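Long-range contacts in protease Do-like 1, chloroplastic (Arabidopsis thaliana, PDB 3QO6), which cleaves proteins as a thylakoid serine protease required at high temperature, and may help to remove damaged proteins: residues 30-35 with 52-57; 87-92 with 105-110; 24-29 with 115-120; 163-168 with 210-215. One frame throughout, in Å; residues are numbered along the deposited sequence.

Interaction 1 (30-35 with 52-57); sequences VVYITN and QGSGSG
Val31 and Ile33 pair with Gly57 and Gly55 as the two arms of an antiparallel beta hairpin, strands 30-40 and 47-61, in the six-stranded barrel that forms the first half of the protease domain. Each is a hydrogen-bonded pair: Val31 N reaches Gly57 O at 2.7 Å and Ile33 N reaches Gly55 O at 2.8 Å, both nearly straight, while the return bonds, Gly57 N to Val31 O (3.1 Å) and Gly55 N to Ile33 O (3.2 Å), are longer and more bent. The glycines suit the face on which Val31 and Ile33 lie. Having no side chain, Gly57 leaves room for Ile33 CD1, which rests 3.6 Å from Ser56 O, and for Val31 CG2 against the Gly57 carbonyl. On that face too, Asn35 ND2 is hydrogen-bonded to the carbonyls of Val72 and Arg74. On the other face, Tyr32 CG is anti to the backbone N (chi1 -165°), and at the far end of the ring Tyr32 OH is hydrogen-bonded to Ser54 OG at 2.6 Å. A small serine fits beside so broad a ring, and the bond ties down the phenol tip. Ser56 shares this face, but its hydroxyl is bound to the backbone O of Ser180, itself a predicted member of the charge relay. Such a hairpin, beside the predicted catalytic serine, is characteristic of the N-terminal beta-barrel of chymotrypsin-like proteases.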
loop_
_atom_site.group_PDB
_atom_site.type_symbol
_atom_site.label_atom_id
_atom_site.label_comp_id
_atom_site.label_asym_id
_atom_site.label_seq_id
_atom_site.Cartn_x
_atom_site.Cartn_y
_atom_site.Cartn_z
ATOM N N VAL B 30 -26.344 -28.662 13.322
ATOM C CA VAL B 30 -25.687 -27.401 12.974
ATOM C C VAL B 30 -26.540 -26.602 12.013
ATOM O O VAL B 30 -27.228 -27.183 11.189
ATOM C CB VAL B 30 -24.218 -27.664 12.400
ATOM C CG1 VAL B 30 -23.581 -26.392 11.911
ATOM C CG2 VAL B 30 -23.334 -28.253 13.507
ATOM N N VAL B 31 -26.496 -25.273 12.131
ATOM C CA VAL B 31 -27.281 -24.394 11.268
ATOM C C VAL B 31 -26.451 -23.257 10.662
ATOM O O VAL B 31 -25.374 -22.922 11.191
ATOM C CB VAL B 31 -28.473 -23.750 12.045
ATOM C CG1 VAL B 31 -29.240 -24.836 12.789
ATOM C CG2 VAL B 31 -27.968 -22.644 13.008
ATOM N N TYR B 32 -26.961 -22.674 9.564
ATOM C CA TYR B 32 -26.317 -21.555 8.879
ATOM C C TYR B 32 -27.078 -20.275 9.313
ATOM O O TYR B 32 -28.289 -20.279 9.382
ATOM C CB TYR B 32 -26.409 -21.789 7.367
ATOM C CG TYR B 32 -25.496 -20.928 6.489
ATOM C CD1 TYR B 32 -24.594 -21.522 5.584
ATOM C CD2 TYR B 32 -25.575 -19.525 6.508
ATOM C CE1 TYR B 32 -23.798 -20.740 4.715
ATOM C CE2 TYR B 32 -24.791 -18.732 5.652
ATOM C CZ TYR B 32 -23.903 -19.339 4.756
ATOM O OH TYR B 32 -23.120 -18.548 3.926
ATOM N N ILE B 33 -26.380 -19.186 9.619
ATOM C CA ILE B 33 -27.039 -17.954 10.049
ATOM C C ILE B 33 -26.802 -16.770 9.104
ATOM O O ILE B 33 -25.664 -16.421 8.836
ATOM C CB ILE B 33 -26.530 -17.552 11.469
ATOM C CG1 ILE B 33 -27.126 -18.502 12.522
ATOM C CG2 ILE B 33 -26.840 -16.062 11.766
ATOM C CD1 ILE B 33 -26.699 -18.183 13.974
ATOM N N THR B 34 -27.856 -16.127 8.604
ATOM C CA THR B 34 -27.615 -14.967 7.728
ATOM C C THR B 34 -28.017 -13.606 8.288
ATOM O O THR B 34 -29.174 -13.362 8.623
ATOM C CB THR B 34 -28.288 -15.084 6.369
ATOM O OG1 THR B 34 -28.416 -16.465 6.012
ATOM C CG2 THR B 34 -27.433 -14.340 5.319
ATOM N N ASN B 35 -27.018 -12.729 8.333
ATOM C CA ASN B 35 -27.096 -11.358 8.830
ATOM C C ASN B 35 -27.478 -10.409 7.680
ATOM O O ASN B 35 -26.584 -9.840 7.053
ATOM C CB ASN B 35 -25.696 -11.002 9.368
ATOM C CG ASN B 35 -25.638 -9.666 10.103
ATOM O OD1 ASN B 35 -26.083 -8.628 9.590
ATOM N ND2 ASN B 35 -25.054 -9.681 11.310
ATOM N N GLN B 52 -24.774 -9.323 4.683
ATOM C CA GLN B 52 -23.518 -8.606 4.905
ATOM C C GLN B 52 -22.601 -9.513 5.737
ATOM O O GLN B 52 -21.436 -9.184 5.967
ATOM C CB GLN B 52 -23.746 -7.285 5.656
ATOM C CG GLN B 52 -24.206 -7.455 7.102
ATOM C CD GLN B 52 -24.242 -6.152 7.879
ATOM O OE1 GLN B 52 -24.621 -6.132 9.050
ATOM N NE2 GLN B 52 -23.846 -5.053 7.232
ATOM N N GLY B 53 -23.146 -10.653 6.181
ATOM C CA GLY B 53 -22.397 -11.607 6.985
ATOM C C GLY B 53 -22.917 -13.038 6.899
ATOM O O GLY B 53 -24.045 -13.293 6.465
ATOM N N SER B 54 -22.075 -13.982 7.303
ATOM C CA SER B 54 -22.416 -15.404 7.305
ATOM C C SER B 54 -21.745 -16.066 8.530
ATOM O O SER B 54 -20.574 -15.804 8.849
ATOM C CB SER B 54 -21.940 -16.067 6.001
ATOM O OG SER B 54 -22.004 -17.485 6.069
ATOM N N GLY B 55 -22.503 -16.908 9.224
ATOM C CA GLY B 55 -21.974 -17.584 10.390
ATOM C C GLY B 55 -22.724 -18.873 10.668
ATOM O O GLY B 55 -23.563 -19.302 9.860
ATOM N N SER B 56 -22.402 -19.519 11.788
ATOM C CA SER B 56 -23.101 -20.744 12.133
ATOM C C SER B 56 -23.620 -20.734 13.547
ATOM O O SER B 56 -23.455 -19.753 14.288
ATOM C CB SER B 56 -22.220 -21.985 11.912
ATOM O OG SER B 56 -20.858 -21.642 11.892
ATOM N N GLY B 57 -24.271 -21.840 13.887
ATOM C CA GLY B 57 -24.839 -22.041 15.202
ATOM C C GLY B 57 -25.308 -23.478 15.270
ATOM O O GLY B 57 -25.196 -24.240 14.301
#

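Interaction 2 (87-92 with 105-110); sequences TTFDAK and LRIDAP
Arg106 O is met by two groups of the facing strand: Lys92 N donates to it at 2.8 Å, and Ala91 CA approaches it at 3.4 Å in a weaker CA-H...O contact. Arg106 N answers with a bond of 2.9 Å to Lys92 O, so the two residues form a hydrogen-bonded antiparallel pair. Their long, charged side chains lead away from the contact, and the like charges stay well apart, with Lys92 NZ 6.4 Å from Arg106 NH1. On the opposite face the residues are apolar. Ala91 CB meets Ile107 CG2 at 3.5 Å and also touches Leu105 CG, its small size letting two branched neighbours come close to the backbone. Further along, the strands have parted, and Phe89 spans the widening gap: CG, anti to the carbonyl carbon (chi1 -56°), leans beside the backbone N, and the ring beyond it presents its edge to residues 108-110, Phe89 CD1 lying 3.2 Å from Asp108 O in the ring plane, while CE1 reaches Pro110 CD. Strands 88-97 and 102-107 thus make a barrel hairpin flanked by strand 78-82, to which Asp90 adds a salt bridge with Arg80, and by strand 65-69, where Leu105 packs on Ile66.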
loop_
_atom_site.group_PDB
_atom_site.type_symbol
_atom_site.label_atom_id
_atom_site.label_comp_id
_atom_site.label_asym_id
_atom_site.label_seq_id
_atom_site.Cartn_x
_atom_site.Cartn_y
_atom_site.Cartn_z
ATOM N N THR B 87 -34.318 -25.610 4.765
ATOM C CA THR B 87 -35.500 -24.824 5.071
ATOM C C THR B 87 -35.009 -23.625 5.888
ATOM O O THR B 87 -34.449 -23.801 6.960
ATOM C CB THR B 87 -36.505 -25.646 5.902
ATOM O OG1 THR B 87 -35.889 -26.074 7.121
ATOM C CG2 THR B 87 -36.971 -26.875 5.113
ATOM N N THR B 88 -35.191 -22.411 5.381
ATOM C CA THR B 88 -34.743 -21.218 6.097
ATOM C C THR B 88 -35.840 -20.571 6.950
ATOM O O THR B 88 -36.983 -20.465 6.518
ATOM C CB THR B 88 -34.155 -20.155 5.118
ATOM O OG1 THR B 88 -33.835 -18.966 5.855
ATOM C CG2 THR B 88 -35.152 -19.811 3.977
ATOM N N PHE B 89 -35.491 -20.151 8.168
ATOM C CA PHE B 89 -36.452 -19.531 9.086
ATOM C C PHE B 89 -36.024 -18.151 9.560
ATOM O O PHE B 89 -34.841 -17.781 9.496
ATOM C CB PHE B 89 -36.670 -20.389 10.329
ATOM C CG PHE B 89 -37.100 -21.787 10.037
ATOM C CD1 PHE B 89 -38.153 -22.358 10.740
ATOM C CD2 PHE B 89 -36.433 -22.559 9.101
ATOM C CE1 PHE B 89 -38.532 -23.682 10.514
ATOM C CE2 PHE B 89 -36.798 -23.873 8.868
ATOM C CZ PHE B 89 -37.850 -24.438 9.576
ATOM N N ASP B 90 -37.006 -17.392 10.042
ATOM C CA ASP B 90 -36.751 -16.051 10.561
ATOM C C ASP B 90 -36.443 -16.268 12.035
ATOM O O ASP B 90 -37.075 -17.123 12.685
ATOM C CB ASP B 90 -37.979 -15.163 10.378
ATOM C CG ASP B 90 -37.611 -13.766 9.923
ATOM O OD1 ASP B 90 -37.007 -13.002 10.719
ATOM O OD2 ASP B 90 -37.916 -13.435 8.753
ATOM N N ALA B 91 -35.476 -15.515 12.560
ATOM C CA ALA B 91 -35.075 -15.719 13.944
ATOM C C ALA B 91 -35.172 -14.526 14.845
ATOM O O ALA B 91 -34.770 -13.416 14.482
ATOM C CB ALA B 91 -33.653 -16.268 13.990
ATOM N N LYS B 92 -35.683 -14.771 16.046
ATOM C CA LYS B 92 -35.819 -13.715 17.034
ATOM C C LYS B 92 -34.642 -13.800 18.006
ATOM O O LYS B 92 -34.247 -14.888 18.430
ATOM C CB LYS B 92 -37.141 -13.878 17.791
ATOM C CG LYS B 92 -37.399 -12.835 18.888
ATOM C CD LYS B 92 -37.927 -13.486 20.184
ATOM C CE LYS B 92 -37.905 -12.502 21.359
ATOM N NZ LYS B 92 -37.913 -13.226 22.671
ATOM N N LEU B 105 -30.748 -17.471 20.000
ATOM C CA LEU B 105 -31.784 -17.140 19.047
ATOM C C LEU B 105 -32.930 -18.109 19.222
ATOM O O LEU B 105 -32.784 -19.159 19.870
ATOM C CB LEU B 105 -31.241 -17.273 17.632
ATOM C CG LEU B 105 -30.775 -16.065 16.820
ATOM C CD1 LEU B 105 -30.138 -14.982 17.663
ATOM C CD2 LEU B 105 -29.810 -16.581 15.771
ATOM N N ARG B 106 -34.080 -17.746 18.659
ATOM C CA ARG B 106 -35.250 -18.610 18.704
ATOM C C ARG B 106 -35.896 -18.563 17.343
ATOM O O ARG B 106 -35.941 -17.512 16.687
ATOM C CB ARG B 106 -36.266 -18.154 19.751
ATOM C CG ARG B 106 -37.232 -19.264 20.188
ATOM C CD ARG B 106 -38.526 -18.729 20.845
ATOM N NE ARG B 106 -39.365 -19.826 21.349
ATOM C CZ ARG B 106 -39.465 -20.182 22.634
ATOM N NH1 ARG B 106 -38.788 -19.519 23.574
ATOM N NH2 ARG B 106 -40.218 -21.223 22.985
ATOM N N ILE B 107 -36.357 -19.723 16.902
ATOM C CA ILE B 107 -37.039 -19.829 15.630
ATOM C C ILE B 107 -38.271 -20.696 15.835
ATOM O O ILE B 107 -38.338 -21.510 16.767
ATOM C CB ILE B 107 -36.150 -20.444 14.500
ATOM C CG1 ILE B 107 -35.715 -21.859 14.861
ATOM C CG2 ILE B 107 -34.963 -19.544 14.225
ATOM C CD1 ILE B 107 -35.130 -22.627 13.691
ATOM N N ASP B 108 -39.247 -20.486 14.956
ATOM C CA ASP B 108 -40.523 -21.194 14.954
ATOM C C ASP B 108 -40.370 -22.378 14.009
ATOM O O ASP B 108 -40.645 -22.251 12.814
ATOM C CB ASP B 108 -41.610 -20.248 14.429
ATOM C CG ASP B 108 -42.994 -20.860 14.462
ATOM O OD1 ASP B 108 -43.893 -20.306 13.792
ATOM O OD2 ASP B 108 -43.189 -21.884 15.159
ATOM N N ALA B 109 -39.936 -23.522 14.527
ATOM C CA ALA B 109 -39.742 -24.677 13.653
ATOM C C ALA B 109 -40.291 -25.969 14.223
ATOM O O ALA B 109 -40.329 -26.151 15.440
ATOM C CB ALA B 109 -38.249 -24.850 13.334
ATOM N N PRO B 110 -40.714 -26.894 13.340
ATOM C CA PRO B 110 -41.267 -28.193 13.747
ATOM C C PRO B 110 -40.268 -29.067 14.527
ATOM O O PRO B 110 -39.255 -29.509 13.990
ATOM C CB PRO B 110 -41.702 -28.813 12.416
ATOM C CG PRO B 110 -40.795 -28.154 11.399
ATOM C CD PRO B 110 -40.734 -26.736 11.871
#

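Interaction 3 (24-29 with 115-120); sequences QENTPS and RPIPVG
Arg115 and Ser29, with Asn26 beside them, carry this contact, and the arginine contributes the largest share of the buried surface. Its side chain is extended as far as NE (chi3 -176°), which carries the guanidinium past Ser29 to the last turn of helix 14-26. Ser29 OG is held twice by this one residue: Arg115 NH1 donates to it at 2.9 Å, close to the guanidinium plane, and the hydroxyl itself is bonded to Arg115 O at 2.8 Å, lying well above the plane of that carbonyl. A serine suits the place because one small hydroxyl can accept from the tip of the arginine and donate to its backbone. Arg115 NH1 also bonds to Asn26 OD1 at 3.0 Å, and Arg115 NH2 adds a weak bond to the same oxygen at 3.3 Å; the amide stands nearly perpendicular to the guanidinium, at 86°. The other end of the amide, Asn26 ND2, is bound to Leu22 O within the helix. One guanidinium face lies against the backbone, with Glu25 C 3.8 Å above its centre, so the positive charge sits where it would probably be favoured, at a helix C-terminal end. Ile117 CG2 adds an apolar contact with Ser29 CB at 3.5 Å. The contact joins the N-terminal helix to the linker between the two beta-barrels of the double-barrel fold characteristic of chymotrypsin-like proteases.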
loop_
_atom_site.group_PDB
_atom_site.type_symbol
_atom_site.label_atom_id
_atom_site.label_comp_id
_atom_site.label_asym_id
_atom_site.label_seq_id
_atom_site.Cartn_x
_atom_site.Cartn_y
_atom_site.Cartn_z
ATOM N N GLN B 24 -22.032 -37.473 10.574
ATOM C CA GLN B 24 -23.412 -37.659 10.151
ATOM C C GLN B 24 -24.372 -37.523 11.320
ATOM O O GLN B 24 -25.441 -36.932 11.167
ATOM C CB GLN B 24 -23.615 -38.989 9.420
ATOM C CG GLN B 24 -23.060 -40.186 10.110
ATOM C CD GLN B 24 -23.230 -41.472 9.283
ATOM O OE1 GLN B 24 -22.773 -41.560 8.129
ATOM N NE2 GLN B 24 -23.885 -42.479 9.879
ATOM N N GLU B 25 -23.993 -38.018 12.491
ATOM C CA GLU B 25 -24.873 -37.899 13.650
ATOM C C GLU B 25 -25.145 -36.452 14.077
ATOM O O GLU B 25 -26.288 -36.101 14.429
ATOM C CB GLU B 25 -24.295 -38.616 14.864
ATOM C CG GLU B 25 -24.184 -40.106 14.783
ATOM C CD GLU B 25 -23.679 -40.677 16.105
ATOM O OE1 GLU B 25 -22.716 -41.487 16.086
ATOM O OE2 GLU B 25 -24.248 -40.308 17.166
ATOM N N ASN B 26 -24.107 -35.617 14.039
ATOM C CA ASN B 26 -24.224 -34.242 14.498
ATOM C C ASN B 26 -24.401 -33.122 13.511
ATOM O O ASN B 26 -24.822 -32.047 13.906
ATOM C CB ASN B 26 -23.038 -33.905 15.389
ATOM C CG ASN B 26 -22.912 -34.849 16.556
ATOM O OD1 ASN B 26 -23.541 -34.667 17.595
ATOM N ND2 ASN B 26 -22.107 -35.883 16.381
ATOM N N THR B 27 -24.092 -33.330 12.232
ATOM C CA THR B 27 -24.250 -32.229 11.277
ATOM C C THR B 27 -25.682 -31.705 11.276
ATOM O O THR B 27 -25.904 -30.528 11.033
ATOM C CB THR B 27 -23.809 -32.611 9.827
ATOM O OG1 THR B 27 -23.909 -31.457 8.984
ATOM C CG2 THR B 27 -24.660 -33.693 9.257
ATOM N N PRO B 28 -26.676 -32.572 11.563
ATOM C CA PRO B 28 -28.067 -32.109 11.583
ATOM C C PRO B 28 -28.294 -31.020 12.624
ATOM O O PRO B 28 -29.105 -30.129 12.410
ATOM C CB PRO B 28 -28.840 -33.377 11.895
ATOM C CG PRO B 28 -28.039 -34.417 11.187
ATOM C CD PRO B 28 -26.638 -34.045 11.628
ATOM N N SER B 29 -27.577 -31.080 13.742
ATOM C CA SER B 29 -27.717 -30.061 14.776
ATOM C C SER B 29 -27.104 -28.713 14.404
ATOM O O SER B 29 -27.313 -27.716 15.100
ATOM C CB SER B 29 -27.049 -30.512 16.071
ATOM O OG SER B 29 -27.676 -31.651 16.593
ATOM N N ARG B 115 -32.498 -31.186 16.183
ATOM C CA ARG B 115 -31.685 -32.079 16.995
ATOM C C ARG B 115 -30.844 -31.208 17.907
ATOM O O ARG B 115 -30.045 -30.409 17.442
ATOM C CB ARG B 115 -30.766 -32.934 16.114
ATOM C CG ARG B 115 -29.841 -33.894 16.886
ATOM C CD ARG B 115 -28.951 -34.736 15.945
ATOM N NE ARG B 115 -28.127 -35.721 16.652
ATOM C CZ ARG B 115 -26.956 -35.451 17.233
ATOM N NH1 ARG B 115 -26.460 -34.225 17.189
ATOM N NH2 ARG B 115 -26.281 -36.403 17.874
ATOM N N PRO B 116 -31.060 -31.294 19.223
ATOM C CA PRO B 116 -30.210 -30.442 20.064
ATOM C C PRO B 116 -28.874 -31.195 20.268
ATOM O O PRO B 116 -28.895 -32.388 20.592
ATOM C CB PRO B 116 -31.044 -30.287 21.349
ATOM C CG PRO B 116 -31.801 -31.576 21.419
ATOM C CD PRO B 116 -32.207 -31.834 19.980
ATOM N N ILE B 117 -27.729 -30.530 20.056
ATOM C CA ILE B 117 -26.451 -31.230 20.216
ATOM C C ILE B 117 -26.318 -31.714 21.625
ATOM O O ILE B 117 -26.767 -31.071 22.553
ATOM C CB ILE B 117 -25.175 -30.371 19.947
ATOM C CG1 ILE B 117 -25.483 -28.913 20.183
ATOM C CG2 ILE B 117 -24.616 -30.636 18.567
ATOM C CD1 ILE B 117 -25.982 -28.634 21.569
ATOM N N PRO B 118 -25.708 -32.882 21.793
ATOM C CA PRO B 118 -25.505 -33.453 23.109
ATOM C C PRO B 118 -24.514 -32.543 23.801
ATOM O O PRO B 118 -23.463 -32.256 23.263
ATOM C CB PRO B 118 -24.918 -34.819 22.795
ATOM C CG PRO B 118 -25.484 -35.149 21.455
ATOM C CD PRO B 118 -25.380 -33.848 20.731
ATOM N N VAL B 119 -24.839 -32.074 24.993
ATOM C CA VAL B 119 -23.953 -31.176 25.711
ATOM C C VAL B 119 -22.881 -31.916 26.487
ATOM O O VAL B 119 -23.192 -32.749 27.301
ATOM C CB VAL B 119 -24.762 -30.331 26.684
ATOM C CG1 VAL B 119 -23.815 -29.598 27.645
ATOM C CG2 VAL B 119 -25.651 -29.359 25.898
ATOM N N GLY B 120 -21.616 -31.610 26.253
ATOM C CA GLY B 120 -20.575 -32.295 26.989
ATOM C C GLY B 120 -20.021 -31.527 28.159
ATOM O O GLY B 120 -20.645 -30.588 28.650
#

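Interaction 4 (163-168 with 210-215); sequences RPIQDV and FSIPVD
Val168 CG1 stands anti to the backbone N (chi1 176°), which brings it to Phe210 CB at 3.3 Å and beside Ser211 O. The CB of Ile212 points away from the facing segment, but a bend at chi2 (-59°) brings Ile212 CD1 back to Ile165 CG2, 3.6 Å away, and to Ile165 CD1. These two isoleucines cross at about a right angle, as do Val168 and Phe210. The aliphatic side chains of Ile165, Val168 and Ile212 suit this buried site; no hydrogen bond joins the two segments. Between Ile165 and Val168 the chain turns a corner at Asp167, whose phi of 56° is in the left-handed region; with Val168 it forms a G1 beta bulge facing Arg154 of strand 143-157. The bend divides strands 164-166 and 168-171 of the second barrel and brings the carbonyl oxygen of Asp167 up to the CG-CD side of the Pro213 ring, whose CD lies 3.3 Å from Asp167 O. Pro213 occupies the N-cap position of helix 214-227, where the helix needs no N-H from the residue, which suits a proline. The ring of Phe210 makes an edge-to-face stack with Tyr199 and also packs on Leu140 of a second subunit.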
loop_
_atom_site.group_PDB
_atom_site.type_symbol
_atom_site.label_atom_id
_atom_site.label_comp_id
_atom_site.label_asym_id
_atom_site.label_seq_id
_atom_site.Cartn_x
_atom_site.Cartn_y
_atom_site.Cartn_z
ATOM N N ARG B 163 -12.913 -6.716 26.673
ATOM C CA ARG B 163 -12.815 -7.436 27.928
ATOM C C ARG B 163 -12.246 -8.823 27.627
ATOM O O ARG B 163 -12.576 -9.426 26.617
ATOM C CB ARG B 163 -14.203 -7.559 28.567
ATOM C CG ARG B 163 -14.182 -8.284 29.896
ATOM C CD ARG B 163 -15.510 -8.258 30.627
ATOM N NE ARG B 163 -15.377 -8.920 31.926
ATOM C CZ ARG B 163 -15.602 -8.332 33.099
ATOM N NH1 ARG B 163 -15.981 -7.052 33.141
ATOM N NH2 ARG B 163 -15.433 -9.026 34.227
ATOM N N PRO B 164 -11.360 -9.339 28.489
ATOM C CA PRO B 164 -10.802 -10.670 28.223
ATOM C C PRO B 164 -11.788 -11.802 28.513
ATOM O O PRO B 164 -12.616 -11.690 29.409
ATOM C CB PRO B 164 -9.596 -10.716 29.148
ATOM C CG PRO B 164 -10.067 -9.922 30.326
ATOM C CD PRO B 164 -10.699 -8.718 29.648
ATOM N N ILE B 165 -11.711 -12.878 27.737
ATOM C CA ILE B 165 -12.572 -14.024 27.960
ATOM C C ILE B 165 -11.650 -15.068 28.563
ATOM O O ILE B 165 -10.652 -15.446 27.952
ATOM C CB ILE B 165 -13.155 -14.584 26.661
ATOM C CG1 ILE B 165 -13.839 -13.471 25.865
ATOM C CG2 ILE B 165 -14.154 -15.669 26.982
ATOM C CD1 ILE B 165 -14.503 -13.941 24.543
ATOM N N GLN B 166 -11.960 -15.515 29.773
ATOM C CA GLN B 166 -11.135 -16.500 30.439
ATOM C C GLN B 166 -11.513 -17.913 30.029
ATOM O O GLN B 166 -12.518 -18.143 29.367
ATOM C CB GLN B 166 -11.295 -16.375 31.955
ATOM C CG GLN B 166 -10.280 -15.488 32.671
ATOM C CD GLN B 166 -10.411 -14.009 32.338
ATOM O OE1 GLN B 166 -11.506 -13.430 32.398
ATOM N NE2 GLN B 166 -9.285 -13.381 32.004
ATOM N N ASP B 167 -10.685 -18.859 30.435
ATOM C CA ASP B 167 -10.917 -20.275 30.206
ATOM C C ASP B 167 -11.123 -20.800 28.792
ATOM O O ASP B 167 -11.735 -21.860 28.625
ATOM C CB ASP B 167 -12.104 -20.729 31.050
ATOM C CG ASP B 167 -11.879 -22.105 31.664
ATOM O OD1 ASP B 167 -11.217 -22.191 32.733
ATOM O OD2 ASP B 167 -12.346 -23.107 31.068
ATOM N N VAL B 168 -10.598 -20.102 27.789
ATOM C CA VAL B 168 -10.764 -20.511 26.400
ATOM C C VAL B 168 -10.030 -21.772 25.916
ATOM O O VAL B 168 -8.923 -22.087 26.372
ATOM C CB VAL B 168 -10.389 -19.337 25.503
ATOM C CG1 VAL B 168 -10.440 -19.728 24.019
ATOM C CG2 VAL B 168 -11.331 -18.206 25.795
ATOM N N PHE B 210 -9.668 -20.640 18.753
ATOM C CA PHE B 210 -10.259 -20.666 20.080
ATOM C C PHE B 210 -11.769 -20.939 20.165
ATOM O O PHE B 210 -12.539 -20.540 19.303
ATOM C CB PHE B 210 -9.953 -19.353 20.746
ATOM C CG PHE B 210 -8.497 -18.953 20.649
ATOM C CD1 PHE B 210 -8.085 -18.006 19.716
ATOM C CD2 PHE B 210 -7.557 -19.449 21.559
ATOM C CE1 PHE B 210 -6.753 -17.542 19.707
ATOM C CE2 PHE B 210 -6.246 -18.992 21.557
ATOM C CZ PHE B 210 -5.838 -18.029 20.632
ATOM N N SER B 211 -12.181 -21.649 21.206
ATOM C CA SER B 211 -13.593 -21.944 21.431
ATOM C C SER B 211 -13.952 -21.567 22.867
ATOM O O SER B 211 -13.143 -21.783 23.792
ATOM C CB SER B 211 -13.864 -23.421 21.230
ATOM O OG SER B 211 -13.537 -23.791 19.915
ATOM N N ILE B 212 -15.136 -20.982 23.051
ATOM C CA ILE B 212 -15.579 -20.622 24.396
ATOM C C ILE B 212 -15.974 -21.995 24.935
ATOM O O ILE B 212 -16.706 -22.735 24.256
ATOM C CB ILE B 212 -16.849 -19.705 24.402
ATOM C CG1 ILE B 212 -16.607 -18.390 23.645
ATOM C CG2 ILE B 212 -17.217 -19.382 25.837
ATOM C CD1 ILE B 212 -15.478 -17.579 24.205
ATOM N N PRO B 213 -15.488 -22.364 26.138
ATOM C CA PRO B 213 -15.823 -23.676 26.703
ATOM C C PRO B 213 -17.299 -23.856 27.039
ATOM O O PRO B 213 -17.961 -22.971 27.585
ATOM C CB PRO B 213 -14.918 -23.774 27.919
ATOM C CG PRO B 213 -14.799 -22.324 28.362
ATOM C CD PRO B 213 -14.686 -21.557 27.083
ATOM N N VAL B 214 -17.799 -25.027 26.694
ATOM C CA VAL B 214 -19.179 -25.392 26.916
ATOM C C VAL B 214 -19.707 -25.102 28.320
ATOM O O VAL B 214 -20.837 -24.640 28.480
ATOM C CB VAL B 214 -19.364 -26.882 26.600
ATOM C CG1 VAL B 214 -18.549 -27.710 27.565
ATOM C CG2 VAL B 214 -20.831 -27.246 26.607
ATOM N N ASP B 215 -18.904 -25.368 29.337
ATOM C CA ASP B 215 -19.355 -25.131 30.693
ATOM C C ASP B 215 -19.803 -23.685 30.915
ATOM O O ASP B 215 -20.878 -23.441 31.485
ATOM C CB ASP B 215 -18.271 -25.536 31.704
ATOM C CG ASP B 215 -18.090 -27.054 31.776
ATOM O OD1 ASP B 215 -18.773 -27.793 31.010
ATOM O OD2 ASP B 215 -17.262 -27.509 32.604
#

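Interactions 1 and 2 belong to the same barrel, their centres 12 Å apart, and meet inside it where Ile33 CD1 packs on Leu105 CD2 at 3.9 Å. Interaction 3 adjoins interaction 1 in sequence, since helix 14-26 leads through the short 3-10 segment 27-29 into strand 30-40, yet their centres lie 17 Å apart. The linker of interaction 3 then reaches interaction 4 at the start of helix 214-227, where Val119 CG1 touches Val214 CG2 at 3.9 Å. The predicted charge relay lies between the barrels: Gly55 of interaction 1 is about 6 Å from the side chain of Ser180, and the side chain of Ile165 in interaction 4 is about 5 Å from that of Asp101.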